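Local coordinates for protein GDSL-like Lipase (Parabacteroides distasonis, PDB 3P94) that probably acts as a serine ester hydrolase of the SGNH (GDSL-like lipase) family, perhaps with lysophospholipase activity, on a flavodoxin-like fold, at residues A7-A13 and V64-D69; N24-N30 and N48-I54; G35-D40 and Y188-E192; G56-E61 and N85-N91. The contacts are given in a common frame with arbitrary orientation. Where two conformers were deposited one is given. Residue numbers count along the deposited sequence, not the author numbering.

Interaction 1: A7-A13 and V64-D69; sequences AQFGRYA and VRFRQD
In this flavodoxin-like α/β/α fold, residues 7-13, a loop of the N-terminal arm, fold against residues 64-69 of helix 59-71, burying 423 Å². Gln8 adopts a left-handed backbone conformation (phi 57°, psi 51°) and opens a type I β turn that runs to Arg11. The helix is kinked at Arg67 and Gln68, with a π-type turn at 67-69. The closest CA pairs are Ala7-Arg65 at 5.9 Å and Tyr12-Asp69 at 7.2 Å.

Phe9 (chi1 m) lays its ring along the helix: Phe9 CZ is 3.7 Å from Val64 CG1, and Phe9 CE1 is 4.0 Å from Arg65 CA. Ala7 CB also touches Val64 CG1 (3.7 Å). Gln68 (chi1 and chi2 t) reaches out so that its NE2 donates to Phe9 O (2.9 Å) and to Asp69 OD1 (3.0 Å). Arg65 (t, t, chi3 p) reaches one turn forward, its NH1 forming a salt bridge with Asp69 OD2 (2.8 Å), while its CD lies 3.4 Å from Ala7 O; its NE binds Gln57 and its NH1 also donates to Arg52 O. The arm is thus held through its own backbone, directly by Gln68 and, through a water, by Asp69. Tyr12 CD2 is 3.5 Å from Asp69 OD2, and the water lies 2.8 Å from Gln8 O and 2.7 Å from Asp69 OD2 and accepts from Tyr12 N (3.1 Å).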
# COMPACT_ATOMS: atom_id res chain seq x y z
N ALA A 7 9.79 -7.50 -11.10
CA ALA A 7 9.57 -6.90 -9.79
C ALA A 7 9.86 -5.39 -9.78
O ALA A 7 9.59 -4.71 -8.78
CB ALA A 7 10.45 -7.60 -8.77
N GLN A 8 10.39 -4.87 -10.90
CA GLN A 8 10.76 -3.45 -11.11
C GLN A 8 11.76 -2.97 -10.04
O GLN A 8 11.57 -1.93 -9.40
CB GLN A 8 9.51 -2.55 -11.18
CG GLN A 8 8.71 -2.81 -12.44
CD GLN A 8 7.34 -2.22 -12.38
OE1 GLN A 8 6.39 -2.79 -11.81
NE2 GLN A 8 7.17 -1.09 -13.04
N PHE A 9 12.85 -3.74 -9.87
CA PHE A 9 13.96 -3.40 -8.95
C PHE A 9 14.68 -2.14 -9.45
O PHE A 9 15.24 -1.38 -8.65
CB PHE A 9 14.96 -4.57 -8.88
CG PHE A 9 14.58 -5.75 -8.01
CD1 PHE A 9 14.69 -5.68 -6.64
CD2 PHE A 9 14.23 -6.97 -8.58
CE1 PHE A 9 14.42 -6.79 -5.84
CE2 PHE A 9 13.95 -8.08 -7.78
CZ PHE A 9 14.04 -7.99 -6.42
N GLY A 10 14.66 -1.94 -10.77
CA GLY A 10 15.27 -0.80 -11.46
C GLY A 10 14.62 0.54 -11.19
O GLY A 10 15.26 1.57 -11.37
N ARG A 11 13.35 0.55 -10.75
CA ARG A 11 12.64 1.81 -10.47
C ARG A 11 13.32 2.62 -9.35
O ARG A 11 13.53 3.83 -9.52
CB ARG A 11 11.16 1.55 -10.13
CG ARG A 11 10.37 2.78 -9.62
CD ARG A 11 10.01 3.81 -10.70
NE ARG A 11 9.40 5.00 -10.10
CZ ARG A 11 8.10 5.12 -9.85
NH1 ARG A 11 7.25 4.15 -10.18
NH2 ARG A 11 7.63 6.23 -9.29
N TYR A 12 13.67 1.98 -8.22
CA TYR A 12 14.28 2.71 -7.10
C TYR A 12 15.70 2.29 -6.74
O TYR A 12 16.23 2.79 -5.74
CB TYR A 12 13.40 2.57 -5.86
CG TYR A 12 12.06 3.26 -5.99
CD1 TYR A 12 11.97 4.65 -6.05
CD2 TYR A 12 10.87 2.53 -5.96
CE1 TYR A 12 10.74 5.30 -6.13
CE2 TYR A 12 9.64 3.17 -6.02
CZ TYR A 12 9.58 4.55 -6.12
OH TYR A 12 8.37 5.18 -6.17
N ALA A 13 16.33 1.39 -7.52
CA ALA A 13 17.70 0.92 -7.24
C ALA A 13 18.68 2.10 -7.02
O ALA A 13 19.43 2.09 -6.04
CB ALA A 13 18.20 0.03 -8.37
N VAL A 64 8.66 -9.61 -3.45
CA VAL A 64 9.97 -9.81 -4.07
C VAL A 64 10.84 -8.52 -3.97
O VAL A 64 12.02 -8.59 -3.65
CB VAL A 64 9.82 -10.33 -5.53
CG1 VAL A 64 11.15 -10.26 -6.29
CG2 VAL A 64 9.28 -11.75 -5.53
N ARG A 65 10.23 -7.35 -4.19
CA ARG A 65 10.89 -6.03 -4.12
C ARG A 65 11.18 -5.58 -2.66
O ARG A 65 12.01 -4.69 -2.45
CB ARG A 65 9.95 -5.01 -4.80
CG ARG A 65 10.55 -3.65 -5.01
CD ARG A 65 9.77 -2.84 -6.00
NE ARG A 65 8.36 -2.59 -5.65
CZ ARG A 65 7.93 -1.55 -4.93
NH1 ARG A 65 8.79 -0.73 -4.35
NH2 ARG A 65 6.63 -1.35 -4.78
N PHE A 66 10.48 -6.18 -1.68
CA PHE A 66 10.52 -5.85 -0.25
C PHE A 66 11.93 -5.75 0.33
O PHE A 66 12.18 -4.85 1.12
CB PHE A 66 9.71 -6.88 0.56
CG PHE A 66 9.15 -6.35 1.86
CD1 PHE A 66 8.04 -5.51 1.86
CD2 PHE A 66 9.72 -6.70 3.08
CE1 PHE A 66 7.52 -5.01 3.06
CE2 PHE A 66 9.20 -6.20 4.27
CZ PHE A 66 8.10 -5.36 4.26
N ARG A 67 12.83 -6.68 -0.03
CA ARG A 67 14.19 -6.67 0.50
C ARG A 67 14.97 -5.39 0.09
O ARG A 67 15.58 -4.76 0.95
CB ARG A 67 14.93 -7.95 0.07
CG ARG A 67 16.38 -8.03 0.54
CD ARG A 67 16.86 -9.48 0.67
NE ARG A 67 15.99 -10.26 1.55
CZ ARG A 67 16.05 -10.25 2.88
NH1 ARG A 67 16.98 -9.54 3.50
NH2 ARG A 67 15.17 -10.95 3.59
N GLN A 68 14.92 -4.99 -1.20
CA GLN A 68 15.64 -3.82 -1.71
C GLN A 68 15.01 -2.50 -1.27
O GLN A 68 15.72 -1.58 -0.86
CB GLN A 68 15.71 -3.86 -3.25
CG GLN A 68 16.45 -2.65 -3.88
CD GLN A 68 16.31 -2.54 -5.37
OE1 GLN A 68 17.13 -3.07 -6.12
NE2 GLN A 68 15.30 -1.79 -5.82
N ASP A 69 13.70 -2.39 -1.39
CA ASP A 69 13.01 -1.14 -1.12
C ASP A 69 12.51 -0.94 0.30
O ASP A 69 12.04 0.16 0.60
CB ASP A 69 11.88 -0.98 -2.14
CG ASP A 69 12.39 -0.63 -3.55
OD1 ASP A 69 13.61 -0.41 -3.70
OD2 ASP A 69 11.56 -0.57 -4.48
O HOH W 1 12.37 -0.58 -7.10

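Interaction 2: N24-N30 and N48-I54; sequences NVVFMGN and NFVDRGI
Strands 25-29 and 49-53 run parallel (11° between directions, axes 4.6 Å apart) in the flavodoxin-like sheet, where 49-53 is an edge strand. Register is Val25-Phe49, Val26-Val50, Phe27-Asp51. The ladder includes Val50 N to Val25 O and Phe27 N to Val50 O (both 2.8 Å) and Arg52 N to Phe27 O (2.9 Å). Val26 and Val50, both t, share one face, Val26 CG2 meeting Val50 CB at 3.8 Å; there selenomethionine Met28 (t, p, p) puts CE 3.9 Å from Arg52 CB. Arg52 (m, m, t) turns NH1 back to Asp51 O (2.8 Å), and Asp51 (t) accepts from Gly53 N on OD1 (3.2 Å), an Asx turn. On the other face lie Val25 (t), Phe27 and Phe49 (both m), Phe27 CE1 over the Phe49 ring, 3.4 Å from Phe49 CD2. Asn24, chi1 t, sends ND2 to Asn48 O (3.1 Å). Backbone bonds and mainly apolar side chains thus join the strands, and 25-29 leads into Asn30, whose OD1 accepts from Ile32 N beside the probable catalytic triad.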
# COMPACT_ATOMS: atom_id res chain seq x y z
N ASN A 24 13.50 6.44 8.40
CA ASN A 24 12.38 6.65 9.31
C ASN A 24 11.20 5.72 8.96
O ASN A 24 11.05 4.67 9.60
CB ASN A 24 11.98 8.13 9.29
CG ASN A 24 10.81 8.49 10.18
OD1 ASN A 24 10.62 7.95 11.26
ND2 ASN A 24 10.01 9.42 9.73
N VAL A 25 10.38 6.09 7.97
CA VAL A 25 9.21 5.32 7.55
C VAL A 25 9.23 5.18 6.04
O VAL A 25 9.38 6.18 5.32
CB VAL A 25 7.86 5.95 8.02
CG1 VAL A 25 6.67 5.12 7.54
CG2 VAL A 25 7.81 6.14 9.54
N VAL A 26 9.04 3.96 5.56
CA VAL A 26 8.97 3.66 4.14
C VAL A 26 7.50 3.38 3.79
O VAL A 26 6.83 2.65 4.52
CB VAL A 26 9.91 2.47 3.79
CG1 VAL A 26 9.60 1.91 2.39
CG2 VAL A 26 11.37 2.89 3.90
N PHE A 27 7.00 4.00 2.72
CA PHE A 27 5.65 3.75 2.22
C PHE A 27 5.76 2.77 1.06
O PHE A 27 6.30 3.12 -0.01
CB PHE A 27 4.94 5.06 1.78
CG PHE A 27 4.29 5.85 2.90
CD1 PHE A 27 5.03 6.33 3.96
CD2 PHE A 27 2.93 6.13 2.87
CE1 PHE A 27 4.42 7.04 5.00
CE2 PHE A 27 2.32 6.87 3.88
CZ PHE A 27 3.07 7.33 4.94
N MSE A 28 5.31 1.54 1.29
CA MSE A 28 5.31 0.45 0.30
C MSE A 28 3.91 0.39 -0.32
O MSE A 28 2.90 0.38 0.40
CB MSE A 28 5.73 -0.87 1.02
CG MSE A 28 5.64 -2.13 0.17
SE MSE A 28 6.56 -1.99 -1.57
CE MSE A 28 8.21 -1.37 -1.06
N GLY A 29 3.85 0.41 -1.65
CA GLY A 29 2.56 0.37 -2.31
C GLY A 29 2.56 0.29 -3.82
O GLY A 29 3.58 0.06 -4.48
N ASN A 30 1.36 0.47 -4.35
CA ASN A 30 1.02 0.40 -5.76
C ASN A 30 0.80 1.81 -6.35
O ASN A 30 1.49 2.76 -5.94
CB ASN A 30 -0.22 -0.48 -5.93
CG ASN A 30 -1.39 -0.11 -5.03
OD1 ASN A 30 -1.73 1.07 -4.80
ND2 ASN A 30 -2.06 -1.13 -4.52
N ASN A 48 9.78 13.26 6.40
CA ASN A 48 10.94 12.37 6.32
C ASN A 48 10.45 10.93 6.08
O ASN A 48 10.85 10.00 6.77
CB ASN A 48 11.86 12.49 7.56
CG ASN A 48 13.18 11.74 7.45
OD1 ASN A 48 13.72 11.52 6.36
ND2 ASN A 48 13.71 11.31 8.60
N PHE A 49 9.56 10.76 5.10
CA PHE A 49 9.06 9.46 4.66
C PHE A 49 9.72 9.09 3.34
O PHE A 49 10.05 9.98 2.55
CB PHE A 49 7.52 9.46 4.51
CG PHE A 49 6.68 9.75 5.74
CD1 PHE A 49 7.17 9.51 7.02
CD2 PHE A 49 5.37 10.22 5.62
CE1 PHE A 49 6.39 9.75 8.15
CE2 PHE A 49 4.58 10.45 6.75
CZ PHE A 49 5.10 10.22 8.01
N VAL A 50 9.91 7.79 3.11
CA VAL A 50 10.52 7.29 1.88
C VAL A 50 9.39 6.70 1.03
O VAL A 50 8.72 5.77 1.47
CB VAL A 50 11.66 6.27 2.14
CG1 VAL A 50 12.21 5.70 0.84
CG2 VAL A 50 12.78 6.91 2.95
N ASP A 51 9.17 7.25 -0.17
CA ASP A 51 8.11 6.82 -1.08
C ASP A 51 8.63 5.69 -1.97
O ASP A 51 9.55 5.88 -2.76
CB ASP A 51 7.62 8.04 -1.91
CG ASP A 51 6.71 7.75 -3.10
OD1 ASP A 51 6.10 6.64 -3.15
OD2 ASP A 51 6.57 8.66 -3.96
N ARG A 52 8.04 4.50 -1.83
CA ARG A 52 8.44 3.34 -2.62
C ARG A 52 7.22 2.70 -3.31
O ARG A 52 7.19 1.48 -3.54
CB ARG A 52 9.24 2.33 -1.77
CG ARG A 52 10.67 2.80 -1.39
CD ARG A 52 11.55 2.96 -2.63
NE ARG A 52 12.90 3.46 -2.36
CZ ARG A 52 13.25 4.74 -2.44
NH1 ARG A 52 12.35 5.67 -2.74
NH2 ARG A 52 14.50 5.11 -2.21
N GLY A 53 6.25 3.53 -3.71
CA GLY A 53 5.08 3.07 -4.44
C GLY A 53 5.40 2.86 -5.91
O GLY A 53 6.19 3.63 -6.48
N ILE A 54 4.87 1.80 -6.53
CA ILE A 54 5.09 1.53 -7.97
C ILE A 54 3.75 1.18 -8.61
O ILE A 54 3.14 0.16 -8.26
CB ILE A 54 6.15 0.44 -8.27
CG1 ILE A 54 7.56 0.87 -7.79
CG2 ILE A 54 6.20 0.16 -9.80
CD1 ILE A 54 8.70 -0.14 -8.06
O HOH W 2 13.55 8.12 6.07

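Interaction 3: G35-D40 and Y188-E192; sequences GWWPAD and YKIME
Aromatic packing joins the short helix 36-39 to the first turns of the C-terminal helix 185-202 in this SGNH-type hydrolase; the nearest CA atoms, Trp36 and Tyr188, are 7.0 Å apart. Tyr188 (chi1 m) stacks face-to-face on the five-membered ring of Trp36 (chi1 -149°, between wells), centroids 4.2 Å apart and planes at 30°. Trp36 CA also makes a CH-pi contact over the Tyr188 ring, 4.0 Å from its centroid. Selenomethionine Met191 adds a Met-aromatic contact, SE lying 5.2 Å from the centroid of the Trp36 six-membered ring. Among apolar contacts, Ala39 CB meets Tyr188 CD2 at 3.6 Å. Tyr188 OH binds Ile32 O.

The polar group lies at the Asp40 end, where Lys189 NZ bridges Asp40 OD2 (3.2 Å) and Glu192 OE1 (2.9 Å). One water links Trp36 NE1 (3.0 Å), Asp40 OD2 (2.7 Å) and Glu192 OE1 (2.9 Å). Because Asp40 OD2 and Glu192 OE1 come within 3.5 Å, their mutual repulsion is probably offset by Lys189 and by Arg46, which forms salt bridges with both carboxylates.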
# COMPACT_ATOMS: atom_id res chain seq x y z
N GLY A 35 0.86 7.62 -6.89
CA GLY A 35 0.12 8.82 -7.27
C GLY A 35 0.14 9.93 -6.25
O GLY A 35 -0.33 11.04 -6.51
N TRP A 36 0.68 9.65 -5.06
CA TRP A 36 0.72 10.60 -3.96
C TRP A 36 1.67 11.77 -4.25
O TRP A 36 1.25 12.91 -4.03
CB TRP A 36 1.09 9.91 -2.64
CG TRP A 36 0.49 10.53 -1.41
CD1 TRP A 36 0.25 11.86 -1.18
CD2 TRP A 36 0.06 9.84 -0.23
NE1 TRP A 36 -0.34 12.02 0.05
CE2 TRP A 36 -0.47 10.80 0.65
CE3 TRP A 36 0.02 8.48 0.14
CZ2 TRP A 36 -1.02 10.45 1.90
CZ3 TRP A 36 -0.50 8.13 1.39
CH2 TRP A 36 -1.00 9.11 2.26
N TRP A 37 2.91 11.51 -4.72
CA TRP A 37 3.88 12.59 -5.01
C TRP A 37 3.32 13.60 -6.07
O TRP A 37 3.33 14.78 -5.76
CB TRP A 37 5.26 12.06 -5.43
CG TRP A 37 6.26 13.15 -5.67
CD1 TRP A 37 7.08 13.72 -4.75
CD2 TRP A 37 6.52 13.82 -6.92
NE1 TRP A 37 7.82 14.72 -5.33
CE2 TRP A 37 7.51 14.80 -6.66
CE3 TRP A 37 6.03 13.69 -8.23
CZ2 TRP A 37 7.99 15.66 -7.66
CZ3 TRP A 37 6.52 14.51 -9.22
CH2 TRP A 37 7.50 15.48 -8.94
N PRO A 38 2.78 13.20 -7.26
CA PRO A 38 2.24 14.22 -8.18
C PRO A 38 1.11 15.06 -7.57
O PRO A 38 1.00 16.24 -7.89
CB PRO A 38 1.76 13.42 -9.39
CG PRO A 38 1.75 12.01 -8.99
CD PRO A 38 2.69 11.84 -7.85
N ALA A 39 0.31 14.48 -6.65
CA ALA A 39 -0.79 15.17 -5.98
C ALA A 39 -0.28 16.14 -4.89
O ALA A 39 -0.84 17.22 -4.74
CB ALA A 39 -1.75 14.16 -5.37
N ASP A 40 0.76 15.74 -4.13
CA ASP A 40 1.33 16.52 -3.02
C ASP A 40 2.83 16.24 -2.95
O ASP A 40 3.28 15.42 -2.17
CB ASP A 40 0.61 16.13 -1.70
CG ASP A 40 0.90 16.99 -0.48
OD1 ASP A 40 1.73 17.90 -0.58
OD2 ASP A 40 0.27 16.74 0.58
N TYR A 188 -6.33 12.16 -0.89
CA TYR A 188 -5.00 12.06 -0.27
C TYR A 188 -4.92 12.83 1.04
O TYR A 188 -4.19 12.41 1.93
CB TYR A 188 -3.90 12.53 -1.23
CG TYR A 188 -3.51 11.48 -2.25
CD1 TYR A 188 -3.01 10.24 -1.84
CD2 TYR A 188 -3.66 11.70 -3.61
CE1 TYR A 188 -2.66 9.26 -2.77
CE2 TYR A 188 -3.31 10.73 -4.55
CZ TYR A 188 -2.80 9.51 -4.12
OH TYR A 188 -2.46 8.56 -5.05
N LYS A 189 -5.65 13.95 1.16
CA LYS A 189 -5.66 14.76 2.38
C LYS A 189 -6.38 14.02 3.51
O LYS A 189 -5.94 14.11 4.66
CB LYS A 189 -6.26 16.16 2.11
CG LYS A 189 -5.31 17.08 1.32
CD LYS A 189 -4.16 17.63 2.18
CE LYS A 189 -2.94 18.04 1.39
NZ LYS A 189 -1.82 18.41 2.29
N ILE A 190 -7.46 13.25 3.19
CA ILE A 190 -8.15 12.41 4.19
C ILE A 190 -7.15 11.35 4.68
O ILE A 190 -6.97 11.16 5.88
CB ILE A 190 -9.45 11.75 3.61
CG1 ILE A 190 -10.57 12.80 3.42
CG2 ILE A 190 -9.95 10.56 4.50
CD1 ILE A 190 -11.73 12.34 2.61
N MSE A 191 -6.48 10.70 3.73
CA MSE A 191 -5.48 9.66 4.01
C MSE A 191 -4.32 10.19 4.85
O MSE A 191 -3.93 9.53 5.81
CB MSE A 191 -4.96 9.07 2.70
CG MSE A 191 -6.00 8.23 1.98
SE MSE A 191 -5.40 7.87 0.17
CE MSE A 191 -3.97 6.69 0.52
N GLU A 192 -3.77 11.37 4.49
CA GLU A 192 -2.66 12.01 5.18
C GLU A 192 -2.95 12.17 6.68
O GLU A 192 -2.11 11.80 7.49
CB GLU A 192 -2.34 13.37 4.53
CG GLU A 192 -1.31 14.20 5.28
CD GLU A 192 -0.94 15.54 4.66
OE1 GLU A 192 -1.36 15.82 3.52
OE2 GLU A 192 -0.21 16.30 5.33
O HOH W 3 -1.52 14.68 0.89
O HOH W 4 0.11 19.69 1.00

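Interaction 4: G56-E61 and N85-N91; sequences GQTTSE and NDIAHNN
Helix 59-71 begins with its own capping box, and a carboxylate from a separate part of the chain also accepts from its first turn. In the box, Thr58 is the N-cap; its OG1 (chi1 p) accepts from Ser60 N at 3.3 Å, while Glu61 OE1 receives Thr58 N (2.8 Å) and Thr58 OG1 (2.7 Å). From helix 84-87, Asp86 (chi1 m) takes Thr59 N on OD1 (2.8 Å) and Thr59 OG1 on OD2 (2.7 Å). The nearest CA atoms, Thr58 and Asp86, are 5.0 Å apart.

Alongside, Asn85 ND2 donates to Gln57 O (2.9 Å) and, beyond a Schellman motif at His89, Asn90 ND2 to Gly56 O (3.0 Å); Asn90 OD1 accepts from Arg131. Gly56 (phi 75°) and Asn85 probably help form the oxyanion hole, as the block II glycine and block III asparagine do in SGNH hydrolases. Further out, Asn91 OD1 accepts from Trp6 NE1, and a water sits 2.7 Å from Ser60 OG and accepts from Asn91 ND2 at 2.9 Å.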
# COMPACT_ATOMS: atom_id res chain seq x y z
N GLY A 56 0.69 -0.13 -10.73
CA GLY A 56 0.28 -1.44 -11.23
C GLY A 56 0.74 -2.68 -10.50
O GLY A 56 0.34 -3.79 -10.88
N GLN A 57 1.57 -2.53 -9.46
CA GLN A 57 2.12 -3.67 -8.75
C GLN A 57 1.10 -4.38 -7.86
O GLN A 57 0.21 -3.75 -7.29
CB GLN A 57 3.33 -3.27 -7.90
CG GLN A 57 4.56 -2.98 -8.76
CD GLN A 57 5.86 -3.38 -8.09
OE1 GLN A 57 5.97 -3.42 -6.86
NE2 GLN A 57 6.87 -3.71 -8.90
N THR A 58 1.26 -5.70 -7.76
CA THR A 58 0.45 -6.55 -6.90
C THR A 58 1.31 -6.90 -5.67
O THR A 58 2.50 -6.56 -5.64
CB THR A 58 -0.07 -7.80 -7.63
OG1 THR A 58 0.96 -8.79 -7.73
CG2 THR A 58 -0.71 -7.50 -8.98
N THR A 59 0.73 -7.62 -4.70
CA THR A 59 1.46 -8.04 -3.49
C THR A 59 2.63 -8.98 -3.84
O THR A 59 3.59 -9.04 -3.07
CB THR A 59 0.51 -8.69 -2.49
OG1 THR A 59 -0.08 -9.84 -3.08
CG2 THR A 59 -0.56 -7.72 -1.95
N SER A 60 2.56 -9.69 -5.01
CA SER A 60 3.62 -10.61 -5.44
C SER A 60 4.92 -9.85 -5.77
O SER A 60 5.96 -10.20 -5.23
CB SER A 60 3.17 -11.46 -6.62
OG SER A 60 2.22 -12.42 -6.18
N GLU A 61 4.85 -8.78 -6.60
CA GLU A 61 6.05 -7.98 -6.94
C GLU A 61 6.58 -7.31 -5.70
O GLU A 61 7.79 -7.22 -5.49
CB GLU A 61 5.77 -6.93 -8.02
CG GLU A 61 5.42 -7.51 -9.38
CD GLU A 61 3.94 -7.55 -9.68
OE1 GLU A 61 3.12 -7.55 -8.73
OE2 GLU A 61 3.58 -7.54 -10.88
N ASN A 85 -4.47 -4.27 -6.89
CA ASN A 85 -4.08 -4.74 -8.22
C ASN A 85 -4.13 -6.28 -8.30
O ASN A 85 -4.32 -6.81 -9.38
CB ASN A 85 -2.74 -4.18 -8.65
CG ASN A 85 -2.81 -2.68 -8.85
OD1 ASN A 85 -3.74 -2.13 -9.45
ND2 ASN A 85 -1.85 -1.98 -8.32
N ASP A 86 -4.04 -6.97 -7.15
CA ASP A 86 -4.22 -8.43 -7.08
C ASP A 86 -5.69 -8.76 -7.36
O ASP A 86 -5.98 -9.73 -8.06
CB ASP A 86 -3.86 -8.96 -5.70
CG ASP A 86 -2.42 -8.78 -5.28
OD1 ASP A 86 -2.03 -7.63 -4.98
OD2 ASP A 86 -1.69 -9.80 -5.22
N ILE A 87 -6.62 -7.93 -6.82
CA ILE A 87 -8.08 -8.08 -7.02
C ILE A 87 -8.39 -7.80 -8.51
O ILE A 87 -9.25 -8.47 -9.09
CB ILE A 87 -8.88 -7.17 -6.02
CG1 ILE A 87 -8.65 -7.65 -4.56
CG2 ILE A 87 -10.40 -7.16 -6.34
CD1 ILE A 87 -9.18 -6.73 -3.43
N ALA A 88 -7.64 -6.89 -9.14
CA ALA A 88 -7.80 -6.57 -10.57
C ALA A 88 -7.08 -7.61 -11.48
O ALA A 88 -7.20 -7.52 -12.71
CB ALA A 88 -7.28 -5.17 -10.85
N HIS A 89 -6.35 -8.57 -10.87
CA HIS A 89 -5.57 -9.63 -11.55
C HIS A 89 -4.48 -9.04 -12.46
O HIS A 89 -4.25 -9.57 -13.56
CB HIS A 89 -6.46 -10.59 -12.35
CG HIS A 89 -7.43 -11.41 -11.57
ND1 HIS A 89 -7.40 -11.50 -10.18
CD2 HIS A 89 -8.44 -12.17 -12.03
CE1 HIS A 89 -8.41 -12.29 -9.85
NE2 HIS A 89 -9.07 -12.69 -10.93
N ASN A 90 -3.78 -7.98 -12.01
CA ASN A 90 -2.71 -7.36 -12.81
C ASN A 90 -1.57 -8.33 -13.10
O ASN A 90 -0.95 -8.24 -14.15
CB ASN A 90 -2.16 -6.11 -12.11
CG ASN A 90 -2.98 -4.87 -12.32
OD1 ASN A 90 -4.16 -4.93 -12.68
ND2 ASN A 90 -2.38 -3.73 -12.08
N ASN A 91 -1.28 -9.25 -12.15
CA ASN A 91 -0.23 -10.25 -12.33
C ASN A 91 -0.87 -11.64 -12.56
O ASN A 91 -0.29 -12.68 -12.23
CB ASN A 91 0.74 -10.26 -11.13
CG ASN A 91 1.99 -11.07 -11.41
OD1 ASN A 91 2.64 -10.91 -12.44
ND2 ASN A 91 2.29 -12.04 -10.56
O HOH W 5 -1.90 -3.74 -5.25
O HOH W 6 -0.86 -10.89 -7.63
O HOH W 7 0.71 -13.07 -8.32

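Overall arrangement
Interaction 2 lies nearest the chain centre, where the first two strands pair in the 2-1-3-4-5 parallel sheet. Its centre is 12 Å from those of interactions 1 and 3. Interactions 1 and 4 (centres 15 Å apart) both use helix 59-71, which follows strand 49-53, and Gln57 joins them by accepting from Arg65 NE and donating to Ala7 O. Interaction 2 touches interaction 4 where Asn30 meets Asn85. Interactions 3 and 4, with centres 21 Å apart, do not touch. Along the chain interaction 3 crosses interactions 1 and 2, and interaction 1 also crosses 4. In space interaction 2 touches all three others, so arm, C-terminal helix and probable active-site loops meet around the strand pair.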